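PDB 7JVE: DsbA family protein from Salmonella typhimurium, which works as a trimeric thioredoxin-like enzyme with both thiol oxidase and disulfide isomerase activities. Local coordinates for residues Y92-C97 and F121-S126; G147-D152 and Q177-P182; N155-T160 and H170-L175; M211-S214 and F219-M222; T234-S239 and D243-A248. All blocks are in the same frame, centred on the assembly; numbering follows the deposited sequence.

Contact 1: Y92-C97 and F121-S126. With EDO (1,2-ethanediol), chain H.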
# COMPACT_ATOMS: atom_id res chain seq x y z
N TYR A 92 -15.35 17.54 -6.03
CA TYR A 92 -14.54 18.12 -7.09
C TYR A 92 -13.04 18.04 -6.79
O TYR A 92 -12.23 18.05 -7.72
CB TYR A 92 -14.94 19.56 -7.37
CG TYR A 92 -16.21 19.69 -8.16
CD1 TYR A 92 -16.26 19.32 -9.51
CD2 TYR A 92 -17.37 20.18 -7.58
CE1 TYR A 92 -17.43 19.43 -10.25
CE2 TYR A 92 -18.56 20.30 -8.31
CZ TYR A 92 -18.58 19.92 -9.64
OH TYR A 92 -19.74 20.05 -10.37
N GLN A 93 -12.64 17.95 -5.52
CA GLN A 93 -11.22 17.87 -5.18
C GLN A 93 -10.74 16.44 -5.00
O GLN A 93 -9.57 16.23 -4.65
CB GLN A 93 -10.94 18.69 -3.93
CG GLN A 93 -11.08 20.16 -4.21
CD GLN A 93 -10.46 20.99 -3.13
OE1 GLN A 93 -9.26 21.29 -3.18
NE2 GLN A 93 -11.27 21.40 -2.15
N CYS A 94 -11.59 15.46 -5.23
CA CYS A 94 -11.14 14.08 -5.32
C CYS A 94 -10.33 13.88 -6.59
O CYS A 94 -10.87 13.98 -7.70
CB CYS A 94 -12.35 13.16 -5.29
SG CYS A 94 -11.91 11.48 -5.47
N SER A 95 -9.03 13.56 -6.44
CA SER A 95 -8.15 13.50 -7.61
C SER A 95 -8.51 12.35 -8.55
O SER A 95 -8.36 12.49 -9.77
CB SER A 95 -6.68 13.40 -7.18
OG SER A 95 -6.39 12.20 -6.48
N TRP A 96 -9.00 11.22 -8.04
CA TRP A 96 -9.35 10.17 -9.00
C TRP A 96 -10.77 10.32 -9.56
O TRP A 96 -11.02 9.84 -10.67
CB TRP A 96 -9.14 8.78 -8.38
CG TRP A 96 -10.16 8.34 -7.37
CD1 TRP A 96 -11.21 7.49 -7.58
CD2 TRP A 96 -10.19 8.69 -5.98
NE1 TRP A 96 -11.91 7.30 -6.40
CE2 TRP A 96 -11.30 8.02 -5.41
CE3 TRP A 96 -9.38 9.49 -5.16
CZ2 TRP A 96 -11.63 8.14 -4.05
CZ3 TRP A 96 -9.71 9.61 -3.80
CH2 TRP A 96 -10.83 8.93 -3.26
N CYS A 97 -11.68 11.00 -8.85
CA CYS A 97 -12.94 11.41 -9.47
C CYS A 97 -12.67 12.30 -10.67
O CYS A 97 -13.28 12.15 -11.73
CB CYS A 97 -13.80 12.19 -8.48
SG CYS A 97 -14.37 11.23 -7.10
N PHE A 121 -20.59 16.22 -2.78
CA PHE A 121 -20.38 16.14 -1.34
C PHE A 121 -18.91 16.34 -1.02
O PHE A 121 -18.05 16.23 -1.91
CB PHE A 121 -20.90 14.80 -0.78
CG PHE A 121 -19.95 13.62 -0.95
CD1 PHE A 121 -19.58 13.19 -2.22
CD2 PHE A 121 -19.46 12.92 0.15
CE1 PHE A 121 -18.71 12.08 -2.39
CE2 PHE A 121 -18.60 11.82 -0.01
CZ PHE A 121 -18.22 11.41 -1.29
N PRO A 122 -18.57 16.65 0.25
CA PRO A 122 -17.17 16.89 0.62
C PRO A 122 -16.53 15.72 1.35
O PRO A 122 -17.06 15.29 2.38
CB PRO A 122 -17.28 18.10 1.56
CG PRO A 122 -18.70 17.99 2.13
CD PRO A 122 -19.47 16.94 1.37
N ILE A 123 -15.39 15.22 0.86
CA ILE A 123 -14.75 14.07 1.49
C ILE A 123 -14.25 14.43 2.88
O ILE A 123 -14.34 13.63 3.81
CB ILE A 123 -13.61 13.54 0.60
CG1 ILE A 123 -14.17 12.92 -0.66
CG2 ILE A 123 -12.74 12.53 1.37
CD1 ILE A 123 -13.09 12.41 -1.58
N PHE A 124 -13.71 15.63 3.05
CA PHE A 124 -13.19 16.06 4.34
C PHE A 124 -13.87 17.35 4.80
O PHE A 124 -14.39 18.14 4.01
CB PHE A 124 -11.66 16.29 4.30
CG PHE A 124 -10.86 15.06 4.00
CD1 PHE A 124 -10.75 14.03 4.94
CD2 PHE A 124 -10.18 14.93 2.80
CE1 PHE A 124 -10.00 12.90 4.68
CE2 PHE A 124 -9.42 13.81 2.53
CZ PHE A 124 -9.33 12.79 3.47
N SER A 125 -13.83 17.53 6.12
CA SER A 125 -14.41 18.72 6.75
C SER A 125 -13.87 20.02 6.14
O SER A 125 -14.63 20.95 5.88
CB SER A 125 -14.13 18.66 8.25
OG SER A 125 -14.25 19.94 8.82
N SER A 126 -12.55 20.09 5.90
CA SER A 126 -11.97 21.32 5.36
C SER A 126 -12.45 21.61 3.94
O SER A 126 -12.25 22.72 3.44
CB SER A 126 -10.43 21.24 5.36
OG SER A 126 -10.00 20.15 4.57
C1 EDO H . -17.86 20.40 9.20
O1 EDO H . -17.23 19.19 8.79
C2 EDO H . -17.18 21.56 8.48
O2 EDO H . -17.84 22.79 8.81
O HOH W 1 -17.46 18.60 -3.80
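The thioredoxin CxxC active-site motif meets the loop after strand 115-120 here, with Cys-94 and Trp-96 touching Ile-123. Cys-94 is the N-cap of helix 95-110, and Cys-97 lies in the first turn of that helix. These two cysteines are the redox disulfide pair, although the Cys-94 SG to Cys-97 SG distance in the model is 3.0 Å, longer than a normal disulfide bond. The touch across the loops is small and apolar. Ile-123 points its side chain at the motif. Its extended chi2 (178°) stretches the CD1 methyl away from its own backbone, to 3.9 Å from Cys-94 CB. The same methyl also approaches the six-membered ring of Trp-96 obliquely, 4.5 Å from CH2. Cys-94 SG sits anti to its own backbone N (chi1 177°). It rests over one face of the Trp-96 indole, near the rim. The sulfur thus has the indole on one flank and, more loosely, the Ile-123 methyl at about a right angle to it. Pro-217 touches both Trp-96 and Cys-97; it probably is the cis-proline usual beside a thioredoxin active site. Asp-91 ties the two loops together, with OD1 bonded to Gln-93 N and OD2 to Ile-123 N. Tyr-179 of a neighbouring subunit packs on Ser-95 and Trp-96. Away from the sulfurs, one water sits between the two backbones. It accepts from Tyr-92 N at 3.2 Å and lies 3.1 Å from Phe-121 O, to which it can donate.

Contact 2: G147-D152 and Q177-P182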
# COMPACT_ATOMS: atom_id res chain seq x y z
N GLY A 147 -29.47 20.80 -17.72
CA GLY A 147 -28.55 19.73 -17.34
C GLY A 147 -27.29 19.68 -18.19
O GLY A 147 -26.19 19.51 -17.67
N ALA A 148 -27.44 19.80 -19.52
CA ALA A 148 -26.28 19.76 -20.40
C ALA A 148 -25.29 20.84 -20.02
O ALA A 148 -24.08 20.60 -20.01
CB ALA A 148 -26.70 19.90 -21.86
N LYS A 149 -25.79 22.03 -19.66
CA LYS A 149 -24.93 23.15 -19.30
C LYS A 149 -24.34 22.96 -17.90
O LYS A 149 -23.16 23.27 -17.68
CB LYS A 149 -25.73 24.46 -19.43
CG LYS A 149 -24.99 25.73 -19.04
CD LYS A 149 -23.61 25.80 -19.63
CE LYS A 149 -23.61 26.29 -21.02
NZ LYS A 149 -22.22 26.29 -21.57
N TYR A 150 -25.12 22.42 -16.96
CA TYR A 150 -24.53 21.99 -15.70
C TYR A 150 -23.35 21.04 -15.95
O TYR A 150 -22.31 21.13 -15.27
CB TYR A 150 -25.57 21.30 -14.81
CG TYR A 150 -24.94 20.61 -13.64
CD1 TYR A 150 -24.71 21.29 -12.44
CD2 TYR A 150 -24.50 19.28 -13.75
CE1 TYR A 150 -24.09 20.66 -11.35
CE2 TYR A 150 -23.86 18.64 -12.69
CZ TYR A 150 -23.66 19.33 -11.49
OH TYR A 150 -23.04 18.68 -10.46
N LEU A 151 -23.48 20.14 -16.92
CA LEU A 151 -22.41 19.19 -17.18
C LEU A 151 -21.17 19.89 -17.73
O LEU A 151 -20.04 19.52 -17.37
CB LEU A 151 -22.92 18.08 -18.11
CG LEU A 151 -22.00 16.91 -18.52
CD1 LEU A 151 -21.30 16.24 -17.34
CD2 LEU A 151 -22.81 15.88 -19.31
N ASP A 152 -21.34 20.93 -18.58
CA ASP A 152 -20.19 21.75 -19.01
C ASP A 152 -19.50 22.39 -17.82
O ASP A 152 -18.27 22.42 -17.74
CB ASP A 152 -20.57 22.87 -20.00
CG ASP A 152 -21.15 22.35 -21.28
OD1 ASP A 152 -22.09 23.00 -21.80
OD2 ASP A 152 -20.70 21.28 -21.74
N GLN A 177 -17.67 33.14 -12.91
CA GLN A 177 -18.08 34.37 -13.56
C GLN A 177 -18.44 34.16 -15.03
O GLN A 177 -19.18 34.98 -15.59
CB GLN A 177 -16.99 35.45 -13.44
CG GLN A 177 -15.72 35.11 -14.19
CD GLN A 177 -14.57 36.04 -13.81
OE1 GLN A 177 -14.79 37.17 -13.40
NE2 GLN A 177 -13.34 35.56 -13.95
N HIS A 178 -17.98 33.08 -15.66
CA HIS A 178 -18.31 32.78 -17.04
C HIS A 178 -19.61 31.99 -17.20
O HIS A 178 -20.09 31.83 -18.33
CB HIS A 178 -17.16 32.02 -17.71
CG HIS A 178 -15.86 32.76 -17.64
ND1 HIS A 178 -15.66 33.97 -18.29
CD2 HIS A 178 -14.72 32.51 -16.95
CE1 HIS A 178 -14.44 34.41 -18.02
NE2 HIS A 178 -13.85 33.55 -17.21
N TYR A 179 -20.19 31.48 -16.11
CA TYR A 179 -21.41 30.70 -16.21
C TYR A 179 -22.62 31.37 -15.58
O TYR A 179 -23.74 30.95 -15.86
CB TYR A 179 -21.22 29.32 -15.55
CG TYR A 179 -20.29 28.44 -16.33
CD1 TYR A 179 -18.91 28.65 -16.29
CD2 TYR A 179 -20.77 27.41 -17.12
CE1 TYR A 179 -18.06 27.85 -17.00
CE2 TYR A 179 -19.92 26.61 -17.83
CZ TYR A 179 -18.57 26.84 -17.76
OH TYR A 179 -17.72 26.04 -18.48
N LEU A 180 -22.41 32.38 -14.75
CA LEU A 180 -23.49 33.05 -14.04
C LEU A 180 -23.57 34.48 -14.52
O LEU A 180 -22.57 35.04 -14.96
CB LEU A 180 -23.24 33.03 -12.53
CG LEU A 180 -23.13 31.64 -11.88
CD1 LEU A 180 -22.80 31.82 -10.38
CD2 LEU A 180 -24.39 30.80 -12.10
N THR A 181 -24.76 35.07 -14.46
CA THR A 181 -24.85 36.51 -14.64
C THR A 181 -24.19 37.21 -13.46
O THR A 181 -24.09 36.65 -12.36
CB THR A 181 -26.29 37.00 -14.73
OG1 THR A 181 -26.91 36.81 -13.45
CG2 THR A 181 -27.08 36.28 -15.86
N PRO A 182 -23.77 38.46 -13.64
CA PRO A 182 -23.23 39.21 -12.49
C PRO A 182 -24.18 39.20 -11.31
O PRO A 182 -23.73 39.14 -10.15
CB PRO A 182 -23.02 40.63 -13.07
CG PRO A 182 -22.84 40.40 -14.55
CD PRO A 182 -23.78 39.25 -14.89
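The backbones stay well apart, with the CA atoms of Lys-149 and Tyr-179 8.9 Å from each other, and side chains span the gap between the helix start and the loop. Both parts belong to the helical region that DsbA-type proteins insert into the thioredoxin fold. Segment 147-152 begins helix 147-159. The loop segment 177-182 joins helix 169-176 to helix 182-193. Tyr-179 does most of the reaching. Its CB points at the helix, and the phenol extends across the gap. The chain of Lys-149 leaves the helix with CG anti to the backbone N (chi1 178°) and then bends twice, at chi2 (46°) and chi3 (82°). The bends bring its CD methylene to the edge of the phenol ring, close to the ring plane, 4.1 Å from Tyr-179 CD2. The same bends turn the ammonium along the helix toward Asp-152. There Lys-149 NZ forms a salt bridge with Asp-152 OD1 at 3.3 Å, in which the hydrogen bond is weak. The lysine thus gives one methylene, CD, to the tyrosine and its charge to the aspartate one turn on. A bound magnesium ion lies about 3 Å from the Lys-149 side chain at the nearest atoms. Trp-153 meets the Tyr-179 ring edge-to-face. Val-141 of helix 128-145 touches both Lys-149 and Tyr-179. The site is at the surface, and the packing is light. At the far end of the ring, Tyr-179 OH stands 3.7 Å from Asp-152 O, while CE2 lies 4.4 Å from Asp-152 CB.

Contact 3: N155-T160 and H170-L175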
# COMPACT_ATOMS: atom_id res chain seq x y z
N ASN A 155 -17.61 19.61 -15.79
CA ASN A 155 -16.35 19.22 -16.43
C ASN A 155 -15.33 20.35 -16.39
O ASN A 155 -14.13 20.11 -16.23
CB ASN A 155 -16.61 18.80 -17.86
CG ASN A 155 -17.40 17.51 -17.95
OD1 ASN A 155 -17.25 16.64 -17.11
ND2 ASN A 155 -18.24 17.39 -18.97
N ALA A 156 -15.79 21.60 -16.54
CA ALA A 156 -14.84 22.71 -16.55
C ALA A 156 -14.17 22.87 -15.19
O ALA A 156 -12.99 23.21 -15.12
CB ALA A 156 -15.55 24.00 -16.96
N LEU A 157 -14.91 22.60 -14.11
CA LEU A 157 -14.34 22.73 -12.79
C LEU A 157 -13.24 21.69 -12.56
O LEU A 157 -12.12 22.04 -12.17
CB LEU A 157 -15.45 22.64 -11.75
CG LEU A 157 -15.06 23.05 -10.33
CD1 LEU A 157 -14.33 24.38 -10.33
CD2 LEU A 157 -16.29 23.09 -9.42
N TYR A 158 -13.54 20.41 -12.80
CA TYR A 158 -12.51 19.39 -12.98
C TYR A 158 -11.34 19.79 -13.86
O TYR A 158 -10.18 19.54 -13.50
CB TYR A 158 -13.17 18.10 -13.49
CG TYR A 158 -13.77 17.20 -12.44
CD1 TYR A 158 -13.29 17.20 -11.14
CD2 TYR A 158 -14.92 16.43 -12.72
CE1 TYR A 158 -13.81 16.34 -10.18
CE2 TYR A 158 -15.49 15.62 -11.74
CZ TYR A 158 -14.93 15.56 -10.48
OH TYR A 158 -15.49 14.73 -9.50
N ALA A 159 -11.60 20.39 -15.02
CA ALA A 159 -10.50 20.71 -15.93
C ALA A 159 -9.50 21.69 -15.33
O ALA A 159 -8.42 21.86 -15.90
CB ALA A 159 -11.01 21.25 -17.26
N THR A 160 -9.83 22.37 -14.22
CA THR A 160 -8.77 23.14 -13.56
C THR A 160 -7.61 22.25 -13.12
O THR A 160 -6.51 22.76 -12.91
CB THR A 160 -9.29 23.90 -12.34
OG1 THR A 160 -9.74 22.97 -11.35
CG2 THR A 160 -10.39 24.90 -12.72
N HIS A 170 -11.66 31.19 -4.48
CA HIS A 170 -11.26 32.11 -5.54
C HIS A 170 -11.27 31.44 -6.91
O HIS A 170 -11.71 32.05 -7.88
CB HIS A 170 -9.87 32.68 -5.26
CG HIS A 170 -9.34 33.52 -6.38
ND1 HIS A 170 -9.77 34.82 -6.61
CD2 HIS A 170 -8.45 33.25 -7.36
CE1 HIS A 170 -9.16 35.30 -7.67
NE2 HIS A 170 -8.36 34.37 -8.15
N ASP A 171 -10.77 30.19 -6.99
CA ASP A 171 -10.77 29.46 -8.27
C ASP A 171 -12.18 29.23 -8.77
O ASP A 171 -12.47 29.37 -9.96
CB ASP A 171 -10.07 28.10 -8.12
CG ASP A 171 -8.58 28.20 -7.90
OD1 ASP A 171 -7.94 29.14 -8.44
OD2 ASP A 171 -8.03 27.31 -7.19
N VAL A 172 -13.07 28.79 -7.87
CA VAL A 172 -14.44 28.52 -8.25
C VAL A 172 -15.12 29.79 -8.76
O VAL A 172 -15.73 29.80 -9.83
CB VAL A 172 -15.20 27.89 -7.07
CG1 VAL A 172 -16.68 27.66 -7.39
CG2 VAL A 172 -14.52 26.58 -6.69
N TYR A 173 -14.99 30.89 -8.00
CA TYR A 173 -15.58 32.15 -8.44
C TYR A 173 -15.03 32.57 -9.79
O TYR A 173 -15.77 33.10 -10.63
CB TYR A 173 -15.30 33.26 -7.43
CG TYR A 173 -16.07 33.19 -6.15
CD1 TYR A 173 -17.44 33.05 -6.14
CD2 TYR A 173 -15.41 33.32 -4.93
CE1 TYR A 173 -18.12 33.00 -4.96
CE2 TYR A 173 -16.08 33.28 -3.76
CZ TYR A 173 -17.44 33.13 -3.77
OH TYR A 173 -18.10 33.09 -2.58
N THR A 174 -13.72 32.38 -9.99
CA THR A 174 -13.09 32.84 -11.22
C THR A 174 -13.67 32.10 -12.42
O THR A 174 -13.99 32.71 -13.44
CB THR A 174 -11.58 32.66 -11.15
OG1 THR A 174 -11.04 33.54 -10.16
CG2 THR A 174 -10.93 32.99 -12.50
N LEU A 175 -13.81 30.79 -12.31
CA LEU A 175 -14.51 30.07 -13.37
C LEU A 175 -15.98 30.47 -13.42
O LEU A 175 -16.54 30.67 -14.50
CB LEU A 175 -14.36 28.56 -13.17
CG LEU A 175 -14.97 27.65 -14.25
CD1 LEU A 175 -14.33 27.85 -15.64
CD2 LEU A 175 -14.91 26.16 -13.86
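Leu-175 is the bump of this helix pair, and the backbone between Ala-156 and Leu-157 is the hollow. The short segments 155-159 and 170-175 run 10.7 Å apart at their axes, with 131° between their directions. Leu-175 has CG anti to the backbone N (chi1 -176°), and this points the side chain at the other helix, where CD2 leads. CD2 lands 3.6 Å from both Ala-156 C and Leu-157 N, over the peptide link itself. One wall of the hollow is the small Ala-156, whose CB is 3.8 Å from Leu-175 CD2. The other wall is Leu-157, with CD1 4.0 Å from the same methyl. The small alanine lets the leucine come down so far. Leu-157 also turns CD1 toward Val-172, 4.3 Å from CG2, so this methyl lies against two residues one turn apart. Thr-160, further along the chain, folds its hydroxyl back. Its OG1 gives its proton to Leu-157 O at 2.7 Å, almost straight on to the carbonyl (176°). Thr-160 N bonds to the same oxygen, which is therefore held twice. Leu-133 and Val-137 of helix 128-145 also pack on Val-172, and Trp-153 touches both Val-172 and Leu-175. This aliphatic packing between two crossed helices belongs to the helical insertion of the DsbA-type thioredoxin fold.

Contact 4: M211-S214 and F219-M222. With EDO (1,2-ethanediol), chain M.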
# COMPACT_ATOMS: atom_id res chain seq x y z
N MET A 211 -25.95 6.17 3.25
CA MET A 211 -25.54 5.14 2.30
C MET A 211 -24.24 4.47 2.71
O MET A 211 -23.79 3.56 2.01
CB MET A 211 -25.41 5.73 0.90
CG MET A 211 -26.76 6.01 0.23
SD MET A 211 -27.72 4.50 -0.04
CE MET A 211 -26.54 3.56 -0.99
N ASP A 212 -23.62 4.90 3.81
CA ASP A 212 -22.29 4.46 4.19
C ASP A 212 -21.27 4.74 3.08
O ASP A 212 -20.42 3.91 2.77
CB ASP A 212 -22.30 2.97 4.58
CG ASP A 212 -21.10 2.57 5.44
OD1 ASP A 212 -20.38 3.47 5.92
OD2 ASP A 212 -20.86 1.37 5.62
N PHE A 213 -21.36 5.94 2.49
CA PHE A 213 -20.39 6.47 1.54
C PHE A 213 -19.60 7.65 2.10
O PHE A 213 -19.00 8.40 1.33
CB PHE A 213 -21.09 6.98 0.26
CG PHE A 213 -21.78 5.91 -0.56
CD1 PHE A 213 -21.36 4.60 -0.52
CD2 PHE A 213 -22.83 6.26 -1.40
CE1 PHE A 213 -21.98 3.64 -1.30
CE2 PHE A 213 -23.46 5.30 -2.17
CZ PHE A 213 -23.04 3.99 -2.11
N SER A 214 -19.64 7.88 3.41
CA SER A 214 -18.99 9.08 3.94
C SER A 214 -17.50 9.07 3.61
O SER A 214 -16.78 8.12 3.94
CB SER A 214 -19.20 9.18 5.44
OG SER A 214 -18.93 10.50 5.88
N PHE A 219 -20.71 5.04 -7.12
CA PHE A 219 -21.82 5.00 -8.06
C PHE A 219 -22.89 4.07 -7.52
O PHE A 219 -22.56 2.99 -7.01
CB PHE A 219 -21.39 4.46 -9.44
CG PHE A 219 -20.38 5.30 -10.15
CD1 PHE A 219 -19.02 5.07 -9.97
CD2 PHE A 219 -20.78 6.30 -11.01
CE1 PHE A 219 -18.09 5.83 -10.62
CE2 PHE A 219 -19.83 7.08 -11.67
CZ PHE A 219 -18.49 6.85 -11.47
N VAL A 220 -24.15 4.46 -7.66
CA VAL A 220 -25.29 3.57 -7.50
C VAL A 220 -26.03 3.50 -8.83
O VAL A 220 -26.49 4.53 -9.36
CB VAL A 220 -26.26 4.02 -6.40
CG1 VAL A 220 -27.26 2.88 -6.13
CG2 VAL A 220 -25.51 4.42 -5.15
N VAL A 221 -26.17 2.29 -9.35
CA VAL A 221 -26.86 2.02 -10.60
C VAL A 221 -28.07 1.15 -10.29
O VAL A 221 -27.92 0.07 -9.71
CB VAL A 221 -25.92 1.35 -11.62
CG1 VAL A 221 -26.57 1.31 -12.99
CG2 VAL A 221 -24.56 2.09 -11.63
N MET A 222 -29.26 1.61 -10.67
CA MET A 222 -30.49 0.98 -10.23
C MET A 222 -31.63 1.38 -11.16
O MET A 222 -31.59 2.46 -11.76
CB MET A 222 -30.81 1.39 -8.79
CG MET A 222 -31.12 2.85 -8.65
SD MET A 222 -31.22 3.42 -6.94
CE MET A 222 -32.18 2.12 -6.16
C1 EDO M . -22.80 -0.95 4.05
O1 EDO M . -22.58 -0.48 5.39
C2 EDO M . -21.76 -2.03 3.75
O2 EDO M . -21.58 -2.89 4.90
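Asp-212 OD2 has two partners. A hydroxyl of ethanediol, probably a crystallisation additive, donates to it from O1 at 2.5 Å, and Lys-162 NZ of a neighbouring subunit forms a salt bridge with it. Asp-212 follows helix 199-210 and closes it in a Schellman motif with positive phi (57°). The residues on its two sides turn inward instead and touch strand 218-223. Val-220 is their shared partner, through one methyl. Its CG2 meets the Phe-213 ring at the edge, near the ring plane, 3.7 Å from CE2 and 3.9 Å from CZ. Beside the ring, Met-211 CE stands 4.4 Å from the same CG2. Met-211 also lays its CB over one face of the Phe-213 ring, toward the rim. The phenylalanine is thus held by a methylene on a face and a methyl at an edge. Phe-89 adds an edge-to-face ring contact, and the Tyr-58 hydroxyl bonds to Asp-212 O. The turn therefore splits its chemistry. Apolar groups fix it to the central sheet, while the carboxylate faces the next subunit, where the lysine charge would probably favour its ionised form.

Contact 5: T234-S239 and D243-A248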
# COMPACT_ATOMS: atom_id res chain seq x y z
N THR A 234 -26.49 -2.06 -8.69
CA THR A 234 -25.07 -2.29 -8.51
C THR A 234 -24.47 -1.07 -7.82
O THR A 234 -24.76 0.06 -8.22
CB THR A 234 -24.37 -2.55 -9.85
OG1 THR A 234 -25.13 -3.48 -10.62
CG2 THR A 234 -23.03 -3.22 -9.58
N VAL A 235 -23.64 -1.28 -6.80
CA VAL A 235 -22.96 -0.20 -6.10
C VAL A 235 -21.47 -0.34 -6.42
O VAL A 235 -20.89 -1.40 -6.21
CB VAL A 235 -23.23 -0.24 -4.59
CG1 VAL A 235 -22.37 0.75 -3.85
CG2 VAL A 235 -24.72 0.03 -4.32
N ILE A 236 -20.87 0.72 -6.94
CA ILE A 236 -19.53 0.62 -7.50
C ILE A 236 -18.61 1.71 -6.95
O ILE A 236 -19.02 2.89 -6.89
CB ILE A 236 -19.58 0.69 -9.03
CG1 ILE A 236 -20.68 -0.24 -9.56
CG2 ILE A 236 -18.16 0.41 -9.62
CD1 ILE A 236 -20.68 -0.43 -11.05
N PRO A 237 -17.36 1.38 -6.60
CA PRO A 237 -16.41 2.41 -6.17
C PRO A 237 -16.26 3.53 -7.21
O PRO A 237 -16.39 3.32 -8.41
CB PRO A 237 -15.10 1.63 -6.01
CG PRO A 237 -15.55 0.20 -5.76
CD PRO A 237 -16.75 0.05 -6.66
N GLY A 238 -15.96 4.73 -6.71
CA GLY A 238 -15.71 5.84 -7.62
C GLY A 238 -14.64 5.53 -8.65
O GLY A 238 -14.72 5.99 -9.78
N SER A 239 -13.64 4.72 -8.28
CA SER A 239 -12.65 4.22 -9.23
C SER A 239 -13.17 2.93 -9.87
O SER A 239 -13.28 1.89 -9.21
CB SER A 239 -11.31 3.98 -8.54
OG SER A 239 -10.44 3.30 -9.41
N ASP A 243 -16.50 -0.26 -18.90
CA ASP A 243 -17.16 -1.55 -19.06
C ASP A 243 -17.94 -1.94 -17.81
O ASP A 243 -19.07 -2.43 -17.91
CB ASP A 243 -16.13 -2.62 -19.40
CG ASP A 243 -15.68 -2.55 -20.83
OD1 ASP A 243 -16.30 -1.77 -21.60
OD2 ASP A 243 -14.71 -3.27 -21.19
N MET A 244 -17.35 -1.75 -16.64
CA MET A 244 -18.03 -2.14 -15.42
C MET A 244 -19.30 -1.31 -15.22
O MET A 244 -20.37 -1.85 -14.89
CB MET A 244 -17.07 -1.99 -14.23
CG MET A 244 -17.62 -2.50 -12.92
SD MET A 244 -17.64 -4.33 -13.00
CE MET A 244 -15.90 -4.69 -13.24
N LEU A 245 -19.22 -0.00 -15.43
CA LEU A 245 -20.41 0.83 -15.30
C LEU A 245 -21.43 0.48 -16.37
O LEU A 245 -22.64 0.49 -16.11
CB LEU A 245 -20.03 2.31 -15.35
CG LEU A 245 -19.49 2.88 -14.04
CD1 LEU A 245 -18.87 4.25 -14.28
CD2 LEU A 245 -20.58 2.95 -12.96
N GLN A 246 -20.97 0.16 -17.59
CA GLN A 246 -21.90 -0.19 -18.65
C GLN A 246 -22.66 -1.48 -18.32
O GLN A 246 -23.87 -1.57 -18.56
CB GLN A 246 -21.17 -0.34 -19.99
CG GLN A 246 -22.14 -0.42 -21.20
CD GLN A 246 -23.01 0.85 -21.34
OE1 GLN A 246 -22.48 1.96 -21.53
NE2 GLN A 246 -24.32 0.70 -21.26
N MET A 247 -21.97 -2.50 -17.78
CA MET A 247 -22.67 -3.73 -17.42
C MET A 247 -23.73 -3.47 -16.36
O MET A 247 -24.85 -3.99 -16.45
CB MET A 247 -21.68 -4.82 -16.96
CG MET A 247 -20.71 -5.35 -18.05
SD MET A 247 -19.60 -6.76 -17.57
CE MET A 247 -18.35 -6.00 -16.45
N ALA A 248 -23.42 -2.63 -15.38
CA ALA A 248 -24.37 -2.26 -14.34
C ALA A 248 -25.59 -1.55 -14.93
O ALA A 248 -26.72 -1.76 -14.48
CB ALA A 248 -23.70 -1.37 -13.29
O HOH W 2 -27.12 -2.43 -11.88
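Ile-236 carries its CG1 branch anti to the carbonyl carbon (chi1 -46°) and runs on straight (chi2 -171°), an extended shape that takes CD1 to helix 242-253. Met-244 swings CG toward it from the helix. The Ile-236 CD1 methyl then has three neighbours there. It is 3.9 Å from Leu-245 CD2, 3.9 Å from Ala-248 CB and 4.1 Å from Met-244 CG. One methyl thus sits among side chains of successive helical turns, with the small alanine allowing close approach. Ala-248 also serves the start of the strand. Its CB is 3.7 Å from Thr-234 CB and equally far from Thr-234 OG1. The hydroxyl has polar partners of its own. A water lies 2.6 Å from Thr-234 OG1 and 2.7 Å from Ala-248 O, linking strand to helix where they come closest. Lys-251 NZ is a further hydrogen-bond partner of OG1. Thr-234 and Ile-236 alternate with Val-235, which points away from this helix and packs on Tyr-58 of helix 37-64. The strand and helix axes are 9.5 Å apart. Strand 234-237 is the sheet edge within this chain and pairs with strand 218-223. Helix 242-253 runs nearly antiparallel to that edge strand, at 166°, and packs on the sheet; its Leu-245 and Ala-248 also touch Phe-219 and Val-221 of the neighbouring strand, while Leu-107 of helix 95-110 packs against Leu-245.

How the contacts relate
Contacts 4 and 5 are buried in the thioredoxin core, and contact 1 is largely buried at its active site; all three touch a neighbouring subunit. Contact 3 is partly buried and contact 2 lies at the surface, both in the helical insertion. These two share helix 147-159, and Tyr-179 OH meets Ala-156 CB. Contacts 4 and 5 bring together adjacent strands of one sheet. Contact 1 stands between the two regions: Tyr-92 and Cys-97 touch contact 3, and Trp-96 lies beside Ser-239 of contact 5. Contacts 1, 3, 4 and 5 meet mainly through methyls; contact 2 sets a lysine methylene at a tyrosine edge. Charge appears beside contacts 2 and 4, within one helix in the first and to another subunit in the second.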